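Local structure of crystal protein (Bacillus thuringiensis serovar dakota, 2ZTB) at residues A[18-26]-A[36-46]. The protein is a proteolytically activated crystal toxin that recognizes cancer cells and probably damages their membranes by forming pores. Residues are numbered along the deposited sequence; the frame is centred on the assembly and turned at random.
Sequences SSPESVRSR and DGIALNNETYF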
loop_
_atom_site.group_PDB
_atom_site.type_symbol
_atom_site.label_atom_id
_atom_site.label_comp_id
_atom_site.label_asym_id
_atom_site.label_seq_id
_atom_site.Cartn_x
_atom_site.Cartn_y
_atom_site.Cartn_z
ATOM N N SER A 18 -18.892 2.680 -14.798
ATOM C CA SER A 18 -20.170 3.316 -15.043
ATOM C C SER A 18 -20.132 4.835 -14.903
ATOM O O SER A 18 -19.063 5.436 -14.699
ATOM C CB SER A 18 -21.256 2.701 -14.151
ATOM O OG SER A 18 -21.103 1.297 -14.103
ATOM N N SER A 19 -21.312 5.440 -15.047
ATOM C CA SER A 19 -21.465 6.878 -15.061
ATOM C C SER A 19 -22.867 7.206 -14.562
ATOM O O SER A 19 -23.720 6.327 -14.511
ATOM C CB SER A 19 -21.207 7.443 -16.475
ATOM O OG SER A 19 -22.100 6.898 -17.456
ATOM N N PRO A 20 -23.106 8.455 -14.130
ATOM C CA PRO A 20 -24.496 8.800 -13.833
ATOM C C PRO A 20 -25.417 8.616 -15.041
ATOM O O PRO A 20 -26.600 8.254 -14.886
ATOM C CB PRO A 20 -24.407 10.278 -13.433
ATOM C CG PRO A 20 -22.991 10.418 -12.897
ATOM C CD PRO A 20 -22.180 9.570 -13.821
ATOM N N GLU A 21 -24.888 8.868 -16.233
ATOM C CA GLU A 21 -25.686 8.765 -17.458
ATOM C C GLU A 21 -26.045 7.323 -17.747
ATOM O O GLU A 21 -27.121 7.046 -18.232
ATOM C CB GLU A 21 -24.941 9.362 -18.659
ATOM C CG GLU A 21 -24.790 10.893 -18.649
ATOM C CD GLU A 21 -23.716 11.428 -17.670
ATOM O OE1 GLU A 21 -22.779 10.684 -17.284
ATOM O OE2 GLU A 21 -23.811 12.624 -17.299
ATOM N N SER A 22 -25.139 6.400 -17.457
ATOM C CA SER A 22 -25.376 5.019 -17.761
ATOM C C SER A 22 -26.349 4.415 -16.754
ATOM O O SER A 22 -27.113 3.526 -17.118
ATOM C CB SER A 22 -24.069 4.233 -17.859
ATOM O OG SER A 22 -23.508 3.945 -16.593
ATOM N N VAL A 23 -26.322 4.912 -15.506
ATOM C CA VAL A 23 -27.264 4.538 -14.439
ATOM C C VAL A 23 -28.664 5.043 -14.783
ATOM O O VAL A 23 -29.650 4.306 -14.708
ATOM C CB VAL A 23 -26.782 5.084 -13.031
ATOM C CG1 VAL A 23 -27.910 5.065 -11.957
ATOM C CG2 VAL A 23 -25.555 4.317 -12.531
ATOM N N ARG A 24 -28.752 6.306 -15.179
ATOM C CA ARG A 24 -30.017 6.881 -15.591
ATOM C C ARG A 24 -30.648 6.077 -16.749
ATOM O O ARG A 24 -31.863 5.820 -16.755
ATOM C CB ARG A 24 -29.815 8.350 -15.975
ATOM C CG ARG A 24 -31.094 9.116 -16.171
ATOM C CD ARG A 24 -30.841 10.422 -16.875
ATOM N NE ARG A 24 -31.993 11.305 -16.750
ATOM C CZ ARG A 24 -31.988 12.606 -17.038
ATOM N NH1 ARG A 24 -30.881 13.201 -17.489
ATOM N NH2 ARG A 24 -33.096 13.318 -16.876
ATOM N N SER A 25 -29.821 5.665 -17.705
ATOM C CA SER A 25 -30.277 4.933 -18.907
ATOM C C SER A 25 -30.789 3.536 -18.560
ATOM O O SER A 25 -31.735 3.038 -19.164
ATOM C CB SER A 25 -29.142 4.847 -19.929
ATOM O OG SER A 25 -29.496 4.049 -21.062
ATOM N N ARG A 26 -30.165 2.914 -17.564
ATOM C CA ARG A 26 -30.617 1.637 -17.038
ATOM C C ARG A 26 -31.996 1.733 -16.352
ATOM O O ARG A 26 -32.846 0.879 -16.559
ATOM C CB ARG A 26 -29.529 1.050 -16.124
ATOM C CG ARG A 26 -28.360 0.393 -16.901
ATOM C CD ARG A 26 -28.433 -1.167 -16.895
ATOM N NE ARG A 26 -29.533 -1.639 -17.700
ATOM C CZ ARG A 26 -30.515 -2.479 -17.348
ATOM N NH1 ARG A 26 -30.593 -3.089 -16.167
ATOM N NH2 ARG A 26 -31.435 -2.720 -18.246
ATOM N N ASP A 36 -36.367 11.734 -14.220
ATOM C CA ASP A 36 -35.953 13.117 -14.126
ATOM C C ASP A 36 -34.592 13.204 -13.453
ATOM O O ASP A 36 -33.737 13.991 -13.856
ATOM C CB ASP A 36 -36.970 13.904 -13.307
ATOM C CG ASP A 36 -38.160 14.358 -14.113
ATOM O OD1 ASP A 36 -38.157 14.259 -15.357
ATOM O OD2 ASP A 36 -39.118 14.829 -13.477
ATOM N N GLY A 37 -34.393 12.397 -12.417
ATOM C CA GLY A 37 -33.148 12.413 -11.675
ATOM C C GLY A 37 -32.871 11.096 -10.989
ATOM O O GLY A 37 -33.741 10.224 -10.937
ATOM N N ILE A 38 -31.661 10.974 -10.445
ATOM C CA ILE A 38 -31.202 9.755 -9.772
ATOM C C ILE A 38 -30.561 10.150 -8.443
ATOM O O ILE A 38 -30.330 11.323 -8.203
ATOM C CB ILE A 38 -30.224 8.905 -10.655
ATOM C CG1 ILE A 38 -28.908 9.660 -10.936
ATOM C CG2 ILE A 38 -30.957 8.397 -11.959
ATOM C CD1 ILE A 38 -27.786 8.826 -11.583
ATOM N N ALA A 39 -30.292 9.172 -7.584
ATOM C CA ALA A 39 -29.836 9.428 -6.236
ATOM C C ALA A 39 -28.989 8.280 -5.709
ATOM O O ALA A 39 -29.208 7.125 -6.054
ATOM C CB ALA A 39 -31.023 9.677 -5.314
ATOM N N LEU A 40 -28.008 8.632 -4.876
ATOM C CA LEU A 40 -27.092 7.687 -4.257
ATOM C C LEU A 40 -26.789 8.244 -2.901
ATOM O O LEU A 40 -26.293 9.368 -2.785
ATOM C CB LEU A 40 -25.798 7.576 -5.077
ATOM C CG LEU A 40 -24.637 6.680 -4.640
ATOM C CD1 LEU A 40 -25.051 5.206 -4.569
ATOM C CD2 LEU A 40 -23.475 6.859 -5.590
ATOM N N ASN A 41 -27.081 7.464 -1.867
ATOM C CA ASN A 41 -26.795 7.880 -0.488
ATOM C C ASN A 41 -27.256 9.330 -0.246
ATOM O O ASN A 41 -28.466 9.600 -0.310
ATOM C CB ASN A 41 -25.317 7.649 -0.161
ATOM C CG ASN A 41 -24.905 6.194 -0.345
ATOM O OD1 ASN A 41 -25.546 5.294 0.188
ATOM N ND2 ASN A 41 -23.826 5.959 -1.092
ATOM N N ASN A 42 -26.321 10.264 -0.027
ATOM C CA ASN A 42 -26.691 11.680 0.193
ATOM C C ASN A 42 -26.548 12.647 -0.998
ATOM O O ASN A 42 -26.616 13.873 -0.828
ATOM C CB ASN A 42 -25.993 12.238 1.440
ATOM C CG ASN A 42 -26.521 11.618 2.724
ATOM O OD1 ASN A 42 -25.799 10.717 3.314
ATOM N ND2 ASN A 42 -27.796 12.086 3.169
ATOM N N GLU A 43 -26.395 12.089 -2.201
ATOM C CA GLU A 43 -26.225 12.874 -3.421
ATOM C C GLU A 43 -27.352 12.585 -4.399
ATOM O O GLU A 43 -28.029 11.567 -4.297
ATOM C CB GLU A 43 -24.924 12.488 -4.119
ATOM C CG GLU A 43 -23.637 12.702 -3.362
ATOM C CD GLU A 43 -22.524 11.879 -3.964
ATOM O OE1 GLU A 43 -22.528 10.644 -3.743
ATOM O OE2 GLU A 43 -21.657 12.461 -4.659
ATOM N N THR A 44 -27.533 13.499 -5.350
ATOM C CA THR A 44 -28.483 13.359 -6.426
ATOM C C THR A 44 -27.773 13.723 -7.721
ATOM O O THR A 44 -26.716 14.347 -7.688
ATOM C CB THR A 44 -29.705 14.299 -6.258
ATOM O OG1 THR A 44 -29.309 15.662 -6.459
ATOM C CG2 THR A 44 -30.359 14.140 -4.893
ATOM N N TYR A 45 -28.347 13.318 -8.851
ATOM C CA TYR A 45 -27.867 13.735 -10.163
ATOM C C TYR A 45 -29.064 14.073 -11.057
ATOM O O TYR A 45 -30.161 13.531 -10.873
ATOM C CB TYR A 45 -26.984 12.647 -10.789
ATOM C CG TYR A 45 -25.664 13.156 -11.356
ATOM C CD1 TYR A 45 -24.503 13.169 -10.580
ATOM C CD2 TYR A 45 -25.585 13.636 -12.657
ATOM C CE1 TYR A 45 -23.291 13.639 -11.100
ATOM C CE2 TYR A 45 -24.395 14.110 -13.184
ATOM C CZ TYR A 45 -23.262 14.106 -12.413
ATOM O OH TYR A 45 -22.098 14.567 -12.968
ATOM N N PHE A 46 -28.846 14.981 -12.005
ATOM C CA PHE A 46 -29.872 15.457 -12.938
ATOM C C PHE A 46 -31.027 16.160 -12.208
ATOM O O PHE A 46 -30.813 16.733 -11.142
ATOM C CB PHE A 46 -30.359 14.331 -13.884
ATOM C CG PHE A 46 -29.243 13.495 -14.463
ATOM C CD1 PHE A 46 -29.030 12.190 -14.019
ATOM C CD2 PHE A 46 -28.391 14.014 -15.438
ATOM C CE1 PHE A 46 -28.000 11.417 -14.531
ATOM C CE2 PHE A 46 -27.350 13.236 -15.959
ATOM C CZ PHE A 46 -27.162 11.935 -15.505
#
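R24 and P20, one turn apart on helix 20-26, face I38, Y45 and F46 of the beta-hairpin 37-46. The helix runs across the hairpin, its axis at 112° to strand 37-40 and 8.9 Å from it at closest approach, and is also steeply inclined to strand 43-46. The hairpin strands are joined by a type II' turn from L40 to E43, and I38 and Y45 form a hydrogen-bonded antiparallel pair. At the helix start, S19 is the N-cap, and S19 and S22 form a capping box through reciprocal backbone N to OG bonds.

The P20 ring lies over one face of Y45, with CG 3.7 Å from the ring centroid in a CH-pi contact. Next to it, F46 receives R24: the guanidinium stacks flat on the phenyl ring, planes 25° apart and R24 CZ 4.3 Å from the ring centroid, a cation-pi contact. R24 reaches this face because CG stands anti to the backbone N (chi1 -169°) and the chain stays extended to NE; its CD methylene also sits over the ring. Y45 CD2 meets the opposite face of F46, while P20 O lies near the ring plane, 3.5 Å from F46 CE1. On the helix face turned to the hairpin, I38 CD1 touches V23 CG1 at 3.8 Å, while I38 CG2 approaches R24 CA.

R24 NH2 bonds to P35 O, just before D36, which helps hold the guanidinium beside F46. Strand 37-40 also pairs antiparallel with strand 168-199, whose F195 touches V23. The helix and hairpin probably belong to the N-terminal domain of this parasporin-2-like toxin, near one end of the elongated molecule. The contact is mainly apolar and aromatic, extended by the R24 stack; the ring face probably stabilises the arginine's charge.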